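Local coordinates for muconolactone isomerase-like protein (Thermus thermophilus, PDB 1VDH), which catalyses the hydrogen peroxide-dependent decarboxylation of Fe-coproporphyrin III to heme b, the last step of coproporphyrin-dependent heme biosynthesis, at the interface of chains A and B. Residues are numbered along the deposited sequence; one frame, centred on the assembly and turned at random. Chains: chain A/B, muconolactone isomerase-like protein.

The interface of chains A and B. Residues chain A 69-71, 231-232, 234; chain B 107, 193-195.
Two adjacent subunits of the chlorite dismutase-family homopentamer meet here, where the turn between strands 61-67 and 74-80 of chain A, joined by the segment leading into, and the start of, strand 233-237, packs on strand 102-116 and the 193-195 loop of chain B. The charged part of the contact centres on A:Lys71, whose ammonium NZ forms a salt bridge with the carboxylate of B:Asp194, 2.9 Å from OD2. NZ reaches that oxygen from above the carboxylate plane, 55° out of it, while the anti lone pair of OD2 takes the backbone N-H of B:Asp195, so two donors grip one oxygen, which probably limits rotation of the carboxylate. Bends at chi3 (-56°) and chi4 (-73°) curl the lysine tip back, and NZ of A:Lys71 also donates to the carbonyl O of A:Phe232 at 2.9 Å. The side chain of B:Asp195 runs antiparallel alongside the lysine chain; its OD1 stands 3.6 Å from NZ of A:Lys71, a longer salt bridge, and accepts the backbone N of A:Phe232 at 3.1 Å from the anti side, tilted well out of the carboxylate plane. An alanine in place of A:Lys71 would probably leave the paired acids B:Asp194 and B:Asp195 without this countercharge and the carbonyl of A:Phe232 without this donor. At the turn, the hydroxyl OG of B:Ser107 lies in the plane of the A:His70 imidazole, at its edge, 2.6 Å from ND1. The same OG accepts the backbone N of A:His70 at 2.8 Å, nearly straight; OG may donate to ND1 or accept from it, and which of the two holds the hydrogen is not seen. Over one face of the imidazole, toward its rim, sits CG of A:Lys71. Apolar packing is lighter: CG2 of A:Val234 rests 3.7 Å from CA of B:Leu193, and CB of A:Phe232 lies against the B:Asp194 backbone.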
loop_
_atom_site.group_PDB
_atom_site.type_symbol
_atom_site.label_atom_id
_atom_site.label_comp_id
_atom_site.label_asym_id
_atom_site.label_seq_id
_atom_site.Cartn_x
_atom_site.Cartn_y
_atom_site.Cartn_z
ATOM N N GLY A 69 -11.794 2.257 -16.289
ATOM C CA GLY A 69 -11.552 2.155 -14.859
ATOM C C GLY A 69 -10.923 3.332 -14.143
ATOM O O GLY A 69 -10.586 4.340 -14.756
ATOM N N HIS A 70 -10.727 3.174 -12.835
ATOM C CA HIS A 70 -10.159 4.231 -12.001
ATOM C C HIS A 70 -8.639 4.335 -12.026
ATOM O O HIS A 70 -8.080 5.319 -11.531
ATOM C CB HIS A 70 -10.611 4.057 -10.549
ATOM C CG HIS A 70 -9.868 2.984 -9.807
ATOM N ND1 HIS A 70 -9.937 1.653 -10.156
ATOM C CD2 HIS A 70 -9.027 3.053 -8.748
ATOM C CE1 HIS A 70 -9.170 0.946 -9.343
ATOM N NE2 HIS A 70 -8.607 1.772 -8.480
ATOM N N LYS A 71 -7.973 3.338 -12.596
ATOM C CA LYS A 71 -6.517 3.327 -12.618
ATOM C C LYS A 71 -5.879 4.372 -13.527
ATOM O O LYS A 71 -4.763 4.809 -13.272
ATOM C CB LYS A 71 -5.987 1.926 -12.941
ATOM C CG LYS A 71 -6.458 0.843 -11.958
ATOM C CD LYS A 71 -5.627 -0.430 -12.084
ATOM C CE LYS A 71 -5.626 -0.994 -13.500
ATOM N NZ LYS A 71 -6.917 -1.622 -13.888
ATOM N N PRO A 231 -0.367 -4.715 -12.270
ATOM C CA PRO A 231 -1.675 -4.211 -12.711
ATOM C C PRO A 231 -1.902 -4.365 -14.217
ATOM O O PRO A 231 -0.949 -4.370 -14.995
ATOM C CB PRO A 231 -1.625 -2.741 -12.300
ATOM C CG PRO A 231 -0.167 -2.402 -12.432
ATOM C CD PRO A 231 0.503 -3.614 -11.819
ATOM N N PHE A 232 -3.163 -4.537 -14.613
ATOM C CA PHE A 232 -3.524 -4.675 -16.025
ATOM C C PHE A 232 -4.366 -3.479 -16.455
ATOM O O PHE A 232 -5.361 -3.142 -15.804
ATOM C CB PHE A 232 -4.313 -5.971 -16.277
ATOM C CG PHE A 232 -3.468 -7.217 -16.258
ATOM C CD1 PHE A 232 -2.976 -7.727 -15.063
ATOM C CD2 PHE A 232 -3.160 -7.878 -17.444
ATOM C CE1 PHE A 232 -2.183 -8.881 -15.049
ATOM C CE2 PHE A 232 -2.372 -9.030 -17.441
ATOM C CZ PHE A 232 -1.882 -9.531 -16.244
ATOM N N VAL A 234 -6.412 -1.650 -19.737
ATOM C CA VAL A 234 -6.968 -1.872 -21.067
ATOM C C VAL A 234 -7.422 -0.531 -21.625
ATOM O O VAL A 234 -8.119 0.228 -20.953
ATOM C CB VAL A 234 -8.153 -2.859 -21.065
ATOM C CG1 VAL A 234 -8.671 -3.048 -22.493
ATOM C CG2 VAL A 234 -7.718 -4.209 -20.506
ATOM N N SER B 107 -12.696 0.358 -8.897
ATOM C CA SER B 107 -13.372 -0.049 -10.125
ATOM C C SER B 107 -12.893 -1.427 -10.546
ATOM O O SER B 107 -11.842 -1.904 -10.100
ATOM C CB SER B 107 -13.084 0.943 -11.258
ATOM O OG SER B 107 -11.763 0.764 -11.757
ATOM N N LEU B 193 -7.475 -8.262 -18.134
ATOM C CA LEU B 193 -8.318 -7.070 -18.212
ATOM C C LEU B 193 -8.237 -6.164 -16.986
ATOM O O LEU B 193 -8.467 -4.960 -17.086
ATOM C CB LEU B 193 -9.772 -7.461 -18.460
ATOM C CG LEU B 193 -10.043 -8.401 -19.641
ATOM C CD1 LEU B 193 -11.541 -8.693 -19.712
ATOM C CD2 LEU B 193 -9.559 -7.773 -20.941
ATOM N N ASP B 194 -7.946 -6.747 -15.828
ATOM C CA ASP B 194 -7.826 -5.963 -14.602
ATOM C C ASP B 194 -6.847 -6.620 -13.616
ATOM O O ASP B 194 -6.238 -7.641 -13.932
ATOM C CB ASP B 194 -9.203 -5.714 -13.972
ATOM C CG ASP B 194 -9.322 -4.323 -13.365
ATOM O OD1 ASP B 194 -10.391 -3.694 -13.522
ATOM O OD2 ASP B 194 -8.352 -3.848 -12.733
ATOM N N ASP B 195 -6.743 -6.061 -12.413
ATOM C CA ASP B 195 -5.784 -6.529 -11.417
ATOM C C ASP B 195 -5.990 -7.891 -10.784
ATOM O O ASP B 195 -5.056 -8.451 -10.210
ATOM C CB ASP B 195 -5.587 -5.465 -10.330
ATOM C CG ASP B 195 -5.071 -4.144 -10.886
ATOM O OD1 ASP B 195 -4.925 -4.005 -12.123
ATOM O OD2 ASP B 195 -4.821 -3.228 -10.076
#